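Local coordinates for protein putative eukaryotic translation initiation factor eIF-4E (Leishmania major, PDB 5WB5) that probably binds the 7-methylguanosine (cap 4) structure at the 5' end of mRNA and acts as a translation initiation factor, at residues A[22-27]-A[146-151]. Residues are numbered along the deposited sequence; the frame is centred on the assembly and turned at random.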
loop_
_atom_site.group_PDB
_atom_site.type_symbol
_atom_site.label_atom_id
_atom_site.label_comp_id
_atom_site.label_asym_id
_atom_site.label_seq_id
_atom_site.Cartn_x
_atom_site.Cartn_y
_atom_site.Cartn_z
ATOM N N LYS A 22 7.139 -1.309 17.401
ATOM C CA LYS A 22 7.277 -0.089 16.621
ATOM C C LYS A 22 7.883 -0.370 15.252
ATOM O O LYS A 22 8.722 -1.260 15.084
ATOM C CB LYS A 22 8.143 0.921 17.370
ATOM N N LEU A 23 7.452 0.416 14.268
ATOM C CA LEU A 23 7.967 0.341 12.909
ATOM C C LEU A 23 9.144 1.294 12.733
ATOM O O LEU A 23 9.341 2.232 13.509
ATOM C CB LEU A 23 6.874 0.688 11.899
ATOM C CG LEU A 23 5.644 -0.216 11.866
ATOM C CD1 LEU A 23 4.592 0.381 10.955
ATOM C CD2 LEU A 23 6.015 -1.608 11.403
ATOM N N GLN A 24 9.930 1.042 11.687
ATOM C CA GLN A 24 11.003 1.968 11.349
ATOM C C GLN A 24 10.449 3.318 10.920
ATOM O O GLN A 24 11.103 4.348 11.115
ATOM C CB GLN A 24 11.882 1.378 10.245
ATOM C CG GLN A 24 13.064 2.252 9.852
ATOM C CD GLN A 24 13.997 2.535 11.012
ATOM O OE1 GLN A 24 14.366 1.631 11.763
ATOM N NE2 GLN A 24 14.381 3.796 11.169
ATOM N N ARG A 25 9.248 3.335 10.345
ATOM C CA ARG A 25 8.648 4.561 9.844
ATOM C C ARG A 25 7.137 4.468 9.982
ATOM O O ARG A 25 6.562 3.377 9.943
ATOM C CB ARG A 25 9.023 4.810 8.376
ATOM C CG ARG A 25 10.514 4.937 8.121
ATOM C CD ARG A 25 10.810 5.189 6.650
ATOM N NE ARG A 25 10.649 3.990 5.832
ATOM C CZ ARG A 25 10.738 3.973 4.505
ATOM N NH1 ARG A 25 10.982 5.091 3.836
ATOM N NH2 ARG A 25 10.581 2.835 3.845
ATOM N N ALA A 26 6.499 5.624 10.147
ATOM C CA ALA A 26 5.050 5.690 10.086
ATOM C C ALA A 26 4.597 5.644 8.630
ATOM O O ALA A 26 5.345 5.990 7.712
ATOM C CB ALA A 26 4.537 6.959 10.764
ATOM N N TRP A 27 3.357 5.200 8.419
ATOM C CA TRP A 27 2.833 5.059 7.065
ATOM C C TRP A 27 1.371 5.467 7.035
ATOM O O TRP A 27 0.594 5.053 7.898
ATOM C CB TRP A 27 2.983 3.621 6.558
ATOM C CG TRP A 27 4.401 3.174 6.454
ATOM C CD1 TRP A 27 5.166 2.648 7.448
ATOM C CD2 TRP A 27 5.231 3.216 5.289
ATOM N NE1 TRP A 27 6.421 2.359 6.980
ATOM C CE2 TRP A 27 6.488 2.697 5.654
ATOM C CE3 TRP A 27 5.032 3.643 3.972
ATOM C CZ2 TRP A 27 7.544 2.590 4.752
ATOM C CZ3 TRP A 27 6.084 3.536 3.076
ATOM C CH2 TRP A 27 7.324 3.013 3.471
ATOM N N VAL A 146 6.081 -2.225 5.344
ATOM C CA VAL A 146 6.169 -1.833 6.750
ATOM C C VAL A 146 7.347 -2.524 7.428
ATOM O O VAL A 146 8.016 -1.936 8.285
ATOM C CB VAL A 146 4.847 -2.117 7.489
ATOM C CG1 VAL A 146 3.740 -1.237 6.940
ATOM C CG2 VAL A 146 4.473 -3.590 7.408
ATOM N N GLY A 147 7.626 -3.774 7.055
ATOM C CA GLY A 147 8.725 -4.525 7.619
ATOM C C GLY A 147 10.090 -4.146 7.105
ATOM O O GLY A 147 11.092 -4.672 7.594
ATOM N N GLU A 148 10.164 -3.256 6.116
ATOM C CA GLU A 148 11.419 -2.706 5.612
ATOM C C GLU A 148 12.287 -3.745 4.915
ATOM O O GLU A 148 13.501 -3.552 4.796
ATOM C CB GLU A 148 12.223 -2.035 6.734
ATOM C CG GLU A 148 11.538 -0.831 7.353
ATOM C CD GLU A 148 11.424 0.334 6.394
ATOM O OE1 GLU A 148 12.141 0.336 5.368
ATOM O OE2 GLU A 148 10.614 1.244 6.667
ATOM N N TYR A 149 11.706 -4.852 4.452
ATOM C CA TYR A 149 12.432 -5.799 3.616
ATOM C C TYR A 149 12.014 -5.709 2.155
ATOM O O TYR A 149 12.168 -6.682 1.406
ATOM C CB TYR A 149 12.278 -7.231 4.138
ATOM C CG TYR A 149 10.867 -7.735 4.340
ATOM C CD1 TYR A 149 10.176 -7.457 5.512
ATOM C CD2 TYR A 149 10.244 -8.535 3.387
ATOM C CE1 TYR A 149 8.897 -7.931 5.720
ATOM C CE2 TYR A 149 8.959 -9.018 3.589
ATOM C CZ TYR A 149 8.291 -8.715 4.761
ATOM O OH TYR A 149 7.011 -9.179 4.980
ATOM N N LEU A 150 11.491 -4.557 1.736
ATOM C CA LEU A 150 11.340 -4.281 0.315
ATOM C C LEU A 150 12.651 -3.785 -0.284
ATOM O O LEU A 150 12.884 -3.949 -1.486
ATOM C CB LEU A 150 10.217 -3.261 0.103
ATOM C CG LEU A 150 9.511 -3.231 -1.256
ATOM C CD1 LEU A 150 8.906 -4.580 -1.623
ATOM C CD2 LEU A 150 8.427 -2.170 -1.245
ATOM N N ASP A 151 13.513 -3.187 0.540
ATOM C CA ASP A 151 14.896 -2.890 0.172
ATOM C C ASP A 151 15.759 -3.198 1.390
ATOM O O ASP A 151 15.723 -2.459 2.380
ATOM C CB ASP A 151 15.062 -1.436 -0.271
ATOM C CG ASP A 151 14.608 -0.449 0.783
ATOM O OD1 ASP A 151 13.629 -0.753 1.499
ATOM O OD2 ASP A 151 15.234 0.625 0.902
#
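Glu148 sets CG beside its own backbone N and bends at chi2 (-67°), so its carboxylate rises toward 22-27. Arg25 runs straight through chi2, then bends at chi3 (-75°), which turns NE and NH2 side-on to that carboxylate. Both nitrogens grip one oxygen. Arg25 NE donates to Glu148 OE2 at 2.9 Å, and Arg25 NH2 reaches Glu148 OE2 at 3.2 Å. OE2 takes both on its syn lone pair and lies near the guanidinium plane, although the guanidinium and carboxylate planes are 49° apart. The NH2 bond to OE1 is weak. The third nitrogen, NH1, bonds Gln81 OE1 and the carbonyl of Val164, so the guanidinium is held from two directions. Trp27 CH2 lies over one face of the Arg25 guanidinium, 3.3 Å above its plane and offset toward the rim. Glu148 OE2 also sits at the indole edge, 3.9 Å from Trp27 CZ2.

Val146 supplies the apolar part of the contact. Its CG1 stands over one face of the indole, 4.2 Å from Trp27 CD1. Leu23 comes obliquely, its CD2 4.1 Å from Val146 CB. Gln24 lays CB against Glu148 CG at 3.7 Å, and its OE1 bonds the backbone of a partner protein chain. A basic side chain of that chain also forms a salt bridge with Glu148 OE1, so the carboxylate probably stays charged.

Glu148, with positive phi, closes helix 133-147 in a Schellman motif. The contact joins that helix end to the corner in strand 22-32, on the helix-covered side of the antiparallel eIF4E sheet, where a partner protein docks.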